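Local coordinates for protein mediator of RNA polymerase II transcription subunit 6 (Schizosaccharomyces pombe, PDB 4H61) that serves as a subunit of the Mediator complex, the coactivator that conveys signals from gene-specific regulatory proteins to the RNA polymerase II transcription machinery, at residues 27-32 with 73-78; 35-40 with 110-115; 84-89 with 101-106. All blocks are in the same frame, centred on the assembly; numbering follows the deposited sequence.

Contact 1. Residues 27-32 with 73-78; sequences NVLEYF and FVIIHE
Phe32 and Phe73 meet ring to ring where helix 28-33 rests on the outermost strand 70-79. The leading atom is CE2 of Phe32, which comes over one face of the Phe73 ring and lies 3.4 Å from Phe73 CD1. The two planes are inclined at 53° and the centroids are 5.1 Å apart, an oblique aromatic pair. One helical turn earlier, Val28 and Leu29 share a single partner, Ile75. Its CD1 reaches CG1 of Val28 at 3.5 Å, while its CG1 lies 3.9 Å from Leu29 CD2, so successive atoms of one isoleucine chain are used by neighbouring residues of the helix. Ile75 CG1 is anti to the carbonyl carbon (chi1 -58°), and CD1 continues the chain in an extended course to the valine. Leu29 CD2 also comes within 4.1 Å of the carbonyl oxygen of Phe73.

Phe73 and Ile75 lie two residues apart on the strand and point to the same side, toward the helix, whereas Val74 turns away and packs on helix 61-66. Segments 28-32 and 73-78 have N-to-C directions 130° apart, and their axes come within 9.7 Å. In a second shell, Ile86 of the adjoining strand receives both Leu29 and Phe32, Tyr103 meets the Phe32 ring edge-to-face, and Asn44 OD1 bonds to the backbone N of Phe73.

The side-chain contacts between these segments are all between carbons, aliphatic and aromatic. With no bond to set direction, the fit depends on the shapes of the side chains, and the contact joins the short helix to one face of the antiparallel sheet.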
loop_
_atom_site.group_PDB
_atom_site.type_symbol
_atom_site.label_atom_id
_atom_site.label_comp_id
_atom_site.label_asym_id
_atom_site.label_seq_id
_atom_site.Cartn_x
_atom_site.Cartn_y
_atom_site.Cartn_z
ATOM N N ASN A 27 11.847 -1.721 3.683
ATOM C CA ASN A 27 11.167 -1.787 4.980
ATOM C C ASN A 27 10.089 -0.727 5.263
ATOM O O ASN A 27 9.437 -0.771 6.312
ATOM C CB ASN A 27 12.183 -1.827 6.130
ATOM C CG ASN A 27 13.051 -0.582 6.192
ATOM O OD1 ASN A 27 12.720 0.452 5.614
ATOM N ND2 ASN A 27 14.176 -0.678 6.897
ATOM N N VAL A 28 9.896 0.211 4.340
ATOM C CA VAL A 28 8.925 1.286 4.550
ATOM C C VAL A 28 7.505 0.785 4.888
ATOM O O VAL A 28 6.820 1.355 5.736
ATOM C CB VAL A 28 8.882 2.250 3.347
ATOM C CG1 VAL A 28 8.522 1.504 2.086
ATOM C CG2 VAL A 28 7.896 3.374 3.593
ATOM N N LEU A 29 7.079 -0.292 4.245
ATOM C CA LEU A 29 5.754 -0.855 4.475
ATOM C C LEU A 29 5.650 -1.410 5.885
ATOM O O LEU A 29 4.572 -1.424 6.474
ATOM C CB LEU A 29 5.470 -1.966 3.461
ATOM C CG LEU A 29 4.230 -1.840 2.580
ATOM C CD1 LEU A 29 3.842 -0.383 2.410
ATOM C CD2 LEU A 29 4.455 -2.511 1.217
ATOM N N GLU A 30 6.767 -1.875 6.432
ATOM C CA GLU A 30 6.758 -2.395 7.792
ATOM C C GLU A 30 6.575 -1.235 8.758
ATOM O O GLU A 30 5.857 -1.346 9.754
ATOM C CB GLU A 30 8.054 -3.138 8.096
ATOM C CG GLU A 30 8.040 -3.867 9.429
ATOM C CD GLU A 30 9.121 -4.922 9.515
ATOM O OE1 GLU A 30 9.478 -5.488 8.456
ATOM O OE2 GLU A 30 9.618 -5.180 10.636
ATOM N N TYR A 31 7.238 -0.125 8.445
ATOM C CA TYR A 31 7.090 1.121 9.184
ATOM C C TYR A 31 5.622 1.508 9.215
ATOM O O TYR A 31 5.049 1.782 10.278
ATOM C CB TYR A 31 7.891 2.216 8.479
ATOM C CG TYR A 31 7.954 3.550 9.191
ATOM C CD1 TYR A 31 8.239 3.631 10.549
ATOM C CD2 TYR A 31 7.768 4.736 8.487
ATOM C CE1 TYR A 31 8.317 4.862 11.192
ATOM C CE2 TYR A 31 7.847 5.969 9.118
ATOM C CZ TYR A 31 8.121 6.028 10.470
ATOM O OH TYR A 31 8.194 7.259 11.092
ATOM N N PHE A 32 5.023 1.516 8.031
ATOM C CA PHE A 32 3.628 1.874 7.866
ATOM C C PHE A 32 2.744 0.996 8.743
ATOM O O PHE A 32 1.731 1.454 9.259
ATOM C CB PHE A 32 3.232 1.742 6.388
ATOM C CG PHE A 32 1.835 2.197 6.090
ATOM C CD1 PHE A 32 1.562 3.540 5.876
ATOM C CD2 PHE A 32 0.792 1.275 6.019
ATOM C CE1 PHE A 32 0.274 3.960 5.604
ATOM C CE2 PHE A 32 -0.506 1.681 5.749
ATOM C CZ PHE A 32 -0.773 3.025 5.545
ATOM N N PHE A 73 -2.140 -2.924 0.832
ATOM C CA PHE A 73 -1.281 -1.748 0.828
ATOM C C PHE A 73 -0.099 -1.990 -0.096
ATOM O O PHE A 73 0.598 -2.999 0.021
ATOM C CB PHE A 73 -0.788 -1.438 2.239
ATOM C CG PHE A 73 -1.887 -1.056 3.186
ATOM C CD1 PHE A 73 -2.352 0.253 3.235
ATOM C CD2 PHE A 73 -2.472 -2.006 4.011
ATOM C CE1 PHE A 73 -3.372 0.610 4.098
ATOM C CE2 PHE A 73 -3.499 -1.657 4.883
ATOM C CZ PHE A 73 -3.948 -0.348 4.928
ATOM N N VAL A 74 0.121 -1.073 -1.029
ATOM C CA VAL A 74 1.234 -1.212 -1.950
ATOM C C VAL A 74 1.983 0.101 -2.080
ATOM O O VAL A 74 1.426 1.180 -1.845
ATOM C CB VAL A 74 0.776 -1.685 -3.354
ATOM C CG1 VAL A 74 -0.012 -2.981 -3.252
ATOM C CG2 VAL A 74 -0.056 -0.607 -4.040
ATOM N N ILE A 75 3.255 -0.002 -2.443
ATOM C CA ILE A 75 4.069 1.164 -2.729
ATOM C C ILE A 75 3.891 1.521 -4.194
ATOM O O ILE A 75 4.048 0.667 -5.072
ATOM C CB ILE A 75 5.542 0.867 -2.441
ATOM C CG1 ILE A 75 5.704 0.447 -0.975
ATOM C CG2 ILE A 75 6.408 2.072 -2.788
ATOM C CD1 ILE A 75 7.039 -0.168 -0.658
ATOM N N ILE A 76 3.542 2.775 -4.463
ATOM C CA ILE A 76 3.291 3.199 -5.841
ATOM C C ILE A 76 4.207 4.337 -6.279
ATOM O O ILE A 76 4.106 4.814 -7.405
ATOM C CB ILE A 76 1.832 3.630 -6.050
ATOM C CG1 ILE A 76 1.553 4.934 -5.284
ATOM C CG2 ILE A 76 0.892 2.513 -5.632
ATOM C CD1 ILE A 76 0.112 5.380 -5.341
ATOM N N HIS A 77 5.084 4.776 -5.383
ATOM C CA HIS A 77 6.087 5.768 -5.739
ATOM C C HIS A 77 7.294 5.716 -4.809
ATOM O O HIS A 77 7.147 5.609 -3.595
ATOM C CB HIS A 77 5.496 7.174 -5.756
ATOM C CG HIS A 77 6.394 8.185 -6.399
ATOM N ND1 HIS A 77 6.456 8.363 -7.764
ATOM C CD2 HIS A 77 7.294 9.046 -5.865
ATOM C CE1 HIS A 77 7.341 9.305 -8.041
ATOM N NE2 HIS A 77 7.863 9.736 -6.907
ATOM N N GLU A 78 8.491 5.797 -5.388
ATOM C CA GLU A 78 9.725 5.683 -4.619
ATOM C C GLU A 78 10.680 6.820 -4.920
ATOM O O GLU A 78 11.104 6.998 -6.060
ATOM C CB GLU A 78 10.420 4.355 -4.914
ATOM C CG GLU A 78 9.539 3.142 -4.694
ATOM C CD GLU A 78 10.200 1.857 -5.140
ATOM O OE1 GLU A 78 11.436 1.871 -5.352
ATOM O OE2 GLU A 78 9.481 0.840 -5.280
#

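Contact 2. Residues 35-40 with 110-115; sequences SPFYSH and IYMAPN
Phe37 reaches from the loop after helix 28-33 to strand 109-112, meeting Ile110, Tyr111 and Met112 in turn. Its CB points toward the strand, and on the way it packs against Phe32 of the helix. With chi1 at -59°, CG lies anti to the carbonyl carbon and beside the backbone N. From there the ring divides its contacts: CD2 touches the CG2 methyl of Ile110 at 3.7 Å, and CE2 lies 3.5 Å from the Ile110 carbonyl oxygen. Along the other flank of the rim, CE1 is 3.9 Å from CG of Met112, with CD1 only slightly farther from the same carbon. The tip, CZ, comes to 3.9 Å from CA of Tyr111, whose own side chain points away.

A type I turn from Ser35 to Tyr38 carries the phenylalanine, closed by the bond from Tyr38 N to Ser35 O. Ser35 OG also accepts from Phe37 N at 3.3 Å, with an angle of 154° at the hydrogen, which makes an ST turn; the same hydroxyl is hydrogen-bonded to Phe32 O at the end of the helix. The serine CB adds a looser touch, 4.3 Å from Ile110 CD1. An alanine in place of Phe37 would probably open a gap between the loop and Ile110 and Met112, leaving the turn with little hold on the strand.

The serine hydroxyl is thus engaged with the turn and the preceding helix, while the grip on the strand is by van der Waals contact, in part with a backbone carbonyl: one aromatic ring, met obliquely by backbone and side-chain atoms, brings the loop to the edge strand.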
loop_
_atom_site.group_PDB
_atom_site.type_symbol
_atom_site.label_atom_id
_atom_site.label_comp_id
_atom_site.label_asym_id
_atom_site.label_seq_id
_atom_site.Cartn_x
_atom_site.Cartn_y
_atom_site.Cartn_z
ATOM N N SER A 35 1.716 2.045 12.264
ATOM C CA SER A 35 0.991 3.310 12.300
ATOM C C SER A 35 -0.515 3.065 12.334
ATOM O O SER A 35 -0.981 1.990 11.939
ATOM C CB SER A 35 1.346 4.148 11.072
ATOM O OG SER A 35 0.559 3.758 9.956
ATOM N N PRO A 36 -1.287 4.056 12.810
ATOM C CA PRO A 36 -2.751 3.937 12.865
ATOM C C PRO A 36 -3.438 3.987 11.501
ATOM O O PRO A 36 -4.671 3.959 11.435
ATOM C CB PRO A 36 -3.179 5.142 13.708
ATOM C CG PRO A 36 -2.034 6.104 13.645
ATOM C CD PRO A 36 -0.796 5.258 13.507
ATOM N N PHE A 37 -2.663 4.071 10.426
ATOM C CA PHE A 37 -3.239 4.045 9.083
ATOM C C PHE A 37 -3.320 2.603 8.598
ATOM O O PHE A 37 -4.106 2.256 7.705
ATOM C CB PHE A 37 -2.414 4.915 8.129
ATOM C CG PHE A 37 -2.323 6.356 8.561
ATOM C CD1 PHE A 37 -3.453 7.171 8.544
ATOM C CD2 PHE A 37 -1.115 6.896 8.995
ATOM C CE1 PHE A 37 -3.384 8.490 8.945
ATOM C CE2 PHE A 37 -1.029 8.232 9.395
ATOM C CZ PHE A 37 -2.164 9.029 9.376
ATOM N N TYR A 38 -2.511 1.758 9.218
ATOM C CA TYR A 38 -2.478 0.347 8.874
ATOM C C TYR A 38 -3.800 -0.320 9.257
ATOM O O TYR A 38 -4.484 0.132 10.156
ATOM C CB TYR A 38 -1.298 -0.321 9.580
ATOM C CG TYR A 38 -1.052 -1.745 9.171
ATOM C CD1 TYR A 38 -0.760 -2.068 7.848
ATOM C CD2 TYR A 38 -1.104 -2.774 10.105
ATOM C CE1 TYR A 38 -0.529 -3.376 7.468
ATOM C CE2 TYR A 38 -0.873 -4.087 9.729
ATOM C CZ TYR A 38 -0.584 -4.380 8.411
ATOM O OH TYR A 38 -0.344 -5.684 8.039
ATOM N N SER A 39 -4.165 -1.374 8.549
ATOM C CA SER A 39 -5.378 -2.116 8.856
ATOM C C SER A 39 -5.087 -3.600 8.915
ATOM O O SER A 39 -4.631 -4.196 7.934
ATOM C CB SER A 39 -6.431 -1.889 7.789
ATOM O OG SER A 39 -7.341 -2.964 7.813
ATOM N N HIS A 40 -5.363 -4.205 10.061
ATOM C CA HIS A 40 -5.035 -5.609 10.248
ATOM C C HIS A 40 -5.961 -6.550 9.467
ATOM O O HIS A 40 -5.765 -7.758 9.482
ATOM C CB HIS A 40 -5.004 -5.942 11.735
ATOM C CG HIS A 40 -3.871 -5.292 12.471
ATOM N ND1 HIS A 40 -3.921 -3.987 12.915
ATOM C CD2 HIS A 40 -2.652 -5.768 12.831
ATOM C CE1 HIS A 40 -2.785 -3.690 13.527
ATOM N NE2 HIS A 40 -1.998 -4.752 13.489
ATOM N N ILE A 110 4.219 10.049 8.354
ATOM C CA ILE A 110 3.145 9.448 7.594
ATOM C C ILE A 110 1.847 10.230 7.795
ATOM O O ILE A 110 1.496 10.592 8.919
ATOM C CB ILE A 110 2.935 7.978 7.984
ATOM C CG1 ILE A 110 4.276 7.247 8.029
ATOM C CG2 ILE A 110 1.971 7.299 7.014
ATOM C CD1 ILE A 110 4.155 5.745 8.234
ATOM N N TYR A 111 1.151 10.494 6.693
ATOM C CA TYR A 111 -0.151 11.142 6.726
ATOM C C TYR A 111 -0.897 10.854 5.422
ATOM O O TYR A 111 -0.272 10.532 4.407
ATOM C CB TYR A 111 0.001 12.652 6.950
ATOM C CG TYR A 111 0.977 13.336 6.012
ATOM C CD1 TYR A 111 0.567 13.795 4.759
ATOM C CD2 TYR A 111 2.306 13.534 6.379
ATOM C CE1 TYR A 111 1.460 14.426 3.892
ATOM C CE2 TYR A 111 3.205 14.164 5.519
ATOM C CZ TYR A 111 2.774 14.608 4.277
ATOM O OH TYR A 111 3.660 15.230 3.418
ATOM N N MET A 112 -2.227 10.941 5.456
ATOM C CA MET A 112 -3.046 10.779 4.250
ATOM C C MET A 112 -2.779 11.931 3.293
ATOM O O MET A 112 -2.625 13.082 3.707
ATOM C CB MET A 112 -4.541 10.743 4.589
ATOM C CG MET A 112 -4.944 9.657 5.588
ATOM S SD MET A 112 -6.696 9.661 6.071
ATOM C CE MET A 112 -7.470 9.565 4.458
ATOM N N ALA A 113 -2.709 11.614 2.010
ATOM C CA ALA A 113 -2.524 12.633 0.993
ATOM C C ALA A 113 -3.898 13.209 0.743
ATOM O O ALA A 113 -4.895 12.604 1.144
ATOM C CB ALA A 113 -1.983 12.001 -0.270
ATOM N N PRO A 114 -3.970 14.378 0.094
ATOM C CA PRO A 114 -5.281 14.907 -0.291
ATOM C C PRO A 114 -6.061 13.908 -1.152
ATOM O O PRO A 114 -5.469 13.055 -1.822
ATOM C CB PRO A 114 -4.925 16.149 -1.113
ATOM C CG PRO A 114 -3.623 16.587 -0.564
ATOM C CD PRO A 114 -2.884 15.331 -0.191
ATOM N N ASN A 115 -7.383 14.020 -1.122
ATOM C CA ASN A 115 -8.237 13.063 -1.800
ATOM C C ASN A 115 -7.970 13.013 -3.305
ATOM O O ASN A 115 -8.140 11.971 -3.950
ATOM C CB ASN A 115 -9.707 13.367 -1.505
ATOM C CG ASN A 115 -10.649 12.466 -2.266
ATOM O OD1 ASN A 115 -10.858 11.310 -1.896
ATOM N ND2 ASN A 115 -11.219 12.987 -3.348
#

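Contact 3. Residues 84-89 with 101-106; sequences WVIQKQ and TVYFVC
Strands 84-89 and 101-106 pair antiparallel as the two arms of a hairpin, from Trp84 opposite Val105 to Lys88 opposite Thr101, with axes 4.7 Å apart. Hydrogen-bonded pairs alternate with non-hydrogen-bonded ones; at the centre, Ile86 and Tyr103 bond both ways, Tyr103 N to Ile86 O at 2.8 Å. The last link, Thr101 N to Lys88 O, is weak.

One face carries Trp84, Ile86, Lys88, Thr101, Tyr103 and Val105. There Ile86 CD1 meets Val105 CG2 at 3.8 Å on the diagonal. Lys88 crosses the end of Tyr103 at a slant, its CD 3.4 Å from the phenolic OH, while its CB lies at the edge of the ring, near the plane. The chain bends at chi2, chi3 and chi4, and the last turn brings NZ to 3.3 Å from Thr101 CG2. Thr101 OG1 sits over one face of the Tyr103 ring, offset toward the rim. Trp84 NE1 is hydrogen-bonded to Thr25 OG1.

On the other face, Val85 uses both branches: CG2 lies 3.6 Å from Phe104 CD1, and CG1 lies 3.9 Å from Val102 CG2. Gln87 NE2 donates to Gln89 OE1 at 2.8 Å along its own strand.

Main-chain bonds therefore set the register and hold the pairing, and Ile86, Tyr103 and Val105 offer helix 28-33 a largely apolar surface, while Phe104 turns the opposite way, to Tyr117 of the C-terminal helix.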
loop_
_atom_site.group_PDB
_atom_site.type_symbol
_atom_site.label_atom_id
_atom_site.label_comp_id
_atom_site.label_asym_id
_atom_site.label_seq_id
_atom_site.Cartn_x
_atom_site.Cartn_y
_atom_site.Cartn_z
ATOM N N TRP A 84 8.169 8.020 0.102
ATOM C CA TRP A 84 7.536 6.894 -0.555
ATOM C C TRP A 84 6.050 7.171 -0.476
ATOM O O TRP A 84 5.589 7.812 0.470
ATOM C CB TRP A 84 7.859 5.592 0.163
ATOM C CG TRP A 84 9.279 5.178 0.040
ATOM C CD1 TRP A 84 9.806 4.313 -0.878
ATOM C CD2 TRP A 84 10.370 5.608 0.860
ATOM N NE1 TRP A 84 11.159 4.177 -0.675
ATOM C CE2 TRP A 84 11.530 4.962 0.384
ATOM C CE3 TRP A 84 10.479 6.477 1.951
ATOM C CZ2 TRP A 84 12.781 5.158 0.962
ATOM C CZ3 TRP A 84 11.719 6.669 2.523
ATOM C CH2 TRP A 84 12.855 6.013 2.029
ATOM N N VAL A 85 5.305 6.711 -1.474
ATOM C CA VAL A 85 3.860 6.893 -1.483
ATOM C C VAL A 85 3.159 5.547 -1.487
ATOM O O VAL A 85 3.460 4.676 -2.312
ATOM C CB VAL A 85 3.398 7.714 -2.691
ATOM C CG1 VAL A 85 1.871 7.791 -2.729
ATOM C CG2 VAL A 85 4.010 9.101 -2.645
ATOM N N ILE A 86 2.216 5.389 -0.561
ATOM C CA ILE A 86 1.547 4.114 -0.338
ATOM C C ILE A 86 0.073 4.235 -0.657
ATOM O O ILE A 86 -0.542 5.256 -0.359
ATOM C CB ILE A 86 1.714 3.670 1.125
ATOM C CG1 ILE A 86 3.195 3.444 1.434
ATOM C CG2 ILE A 86 0.909 2.418 1.413
ATOM C CD1 ILE A 86 3.470 3.159 2.876
ATOM N N GLN A 87 -0.490 3.200 -1.272
ATOM C CA GLN A 87 -1.901 3.200 -1.628
ATOM C C GLN A 87 -2.656 2.055 -0.972
ATOM O O GLN A 87 -2.245 0.893 -1.062
ATOM C CB GLN A 87 -2.048 3.099 -3.140
ATOM C CG GLN A 87 -3.423 2.681 -3.603
ATOM C CD GLN A 87 -3.554 2.742 -5.110
ATOM O OE1 GLN A 87 -3.253 3.768 -5.722
ATOM N NE2 GLN A 87 -3.993 1.639 -5.722
ATOM N N LYS A 88 -3.752 2.394 -0.298
ATOM C CA LYS A 88 -4.693 1.402 0.207
ATOM C C LYS A 88 -5.658 1.108 -0.925
ATOM O O LYS A 88 -6.191 2.030 -1.542
ATOM C CB LYS A 88 -5.436 1.939 1.439
ATOM C CG LYS A 88 -6.640 1.114 1.922
ATOM C CD LYS A 88 -6.715 1.169 3.452
ATOM C CE LYS A 88 -8.116 1.364 4.019
ATOM N NZ LYS A 88 -8.475 2.801 4.198
ATOM N N GLN A 89 -5.869 -0.172 -1.210
ATOM C CA GLN A 89 -6.739 -0.560 -2.309
ATOM C C GLN A 89 -7.533 -1.825 -1.980
ATOM O O GLN A 89 -7.090 -2.671 -1.206
ATOM C CB GLN A 89 -5.913 -0.784 -3.575
ATOM C CG GLN A 89 -5.180 -2.126 -3.613
ATOM C CD GLN A 89 -4.067 -2.166 -4.650
ATOM O OE1 GLN A 89 -3.659 -1.133 -5.184
ATOM N NE2 GLN A 89 -3.573 -3.367 -4.939
ATOM N N THR A 101 -7.558 4.946 -0.487
ATOM C CA THR A 101 -6.877 6.152 -0.029
ATOM C C THR A 101 -5.366 6.083 -0.307
ATOM O O THR A 101 -4.815 5.000 -0.526
ATOM C CB THR A 101 -7.176 6.472 1.474
ATOM O OG1 THR A 101 -5.953 6.739 2.181
ATOM C CG2 THR A 101 -7.906 5.336 2.155
ATOM N N VAL A 102 -4.695 7.235 -0.334
ATOM C CA VAL A 102 -3.240 7.219 -0.473
ATOM C C VAL A 102 -2.534 8.029 0.616
ATOM O O VAL A 102 -3.066 9.022 1.112
ATOM C CB VAL A 102 -2.741 7.584 -1.913
ATOM C CG1 VAL A 102 -3.906 7.835 -2.860
ATOM C CG2 VAL A 102 -1.784 8.756 -1.897
ATOM N N TYR A 103 -1.347 7.576 1.005
ATOM C CA TYR A 103 -0.643 8.154 2.140
ATOM C C TYR A 103 0.752 8.568 1.714
ATOM O O TYR A 103 1.342 7.959 0.822
ATOM C CB TYR A 103 -0.526 7.132 3.283
ATOM C CG TYR A 103 -1.792 6.345 3.556
ATOM C CD1 TYR A 103 -2.192 5.321 2.702
ATOM C CD2 TYR A 103 -2.580 6.614 4.678
ATOM C CE1 TYR A 103 -3.340 4.603 2.940
ATOM C CE2 TYR A 103 -3.735 5.894 4.926
ATOM C CZ TYR A 103 -4.105 4.886 4.049
ATOM O OH TYR A 103 -5.246 4.152 4.264
ATOM N N PHE A 104 1.281 9.596 2.365
ATOM C CA PHE A 104 2.663 10.000 2.147
ATOM C C PHE A 104 3.543 9.582 3.313
ATOM O O PHE A 104 3.147 9.674 4.473
ATOM C CB PHE A 104 2.758 11.509 1.940
ATOM C CG PHE A 104 2.143 11.975 0.654
ATOM C CD1 PHE A 104 1.939 11.086 -0.392
ATOM C CD2 PHE A 104 1.770 13.300 0.484
ATOM C CE1 PHE A 104 1.374 11.508 -1.579
ATOM C CE2 PHE A 104 1.206 13.733 -0.703
ATOM C CZ PHE A 104 1.006 12.836 -1.732
ATOM N N VAL A 105 4.731 9.091 2.992
ATOM C CA VAL A 105 5.755 8.865 3.992
ATOM C C VAL A 105 6.876 9.836 3.661
ATOM O O VAL A 105 7.814 9.508 2.930
ATOM C CB VAL A 105 6.265 7.409 3.989
ATOM C CG1 VAL A 105 7.166 7.162 5.185
ATOM C CG2 VAL A 105 5.096 6.440 4.015
ATOM N N CYS A 106 6.749 11.049 4.182
ATOM C CA CYS A 106 7.674 12.121 3.862
ATOM C C CYS A 106 8.520 12.457 5.083
ATOM O O CYS A 106 7.990 12.883 6.110
ATOM C CB CYS A 106 6.887 13.350 3.406
ATOM S SG CYS A 106 7.877 14.605 2.602
#

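After helix 14-19, the chain forms helix 28-33 and the loop that follows it, which supply the first segments of contacts 1 and 2. After helices 43-53 and 61-66, strand 70-79 returns to helix 28-33 and closes contact 1. The next two strands form the hairpin of contact 3, which begins after contact 1 is complete and lies wholly within the longer loop of contact 2. Strand 109-112 closes that loop, so contacts 1 and 2 cross along the sequence. Together, contacts 1 and 2 tie the helix and its loop to the two outermost strands, while contact 3 joins the central pair between them.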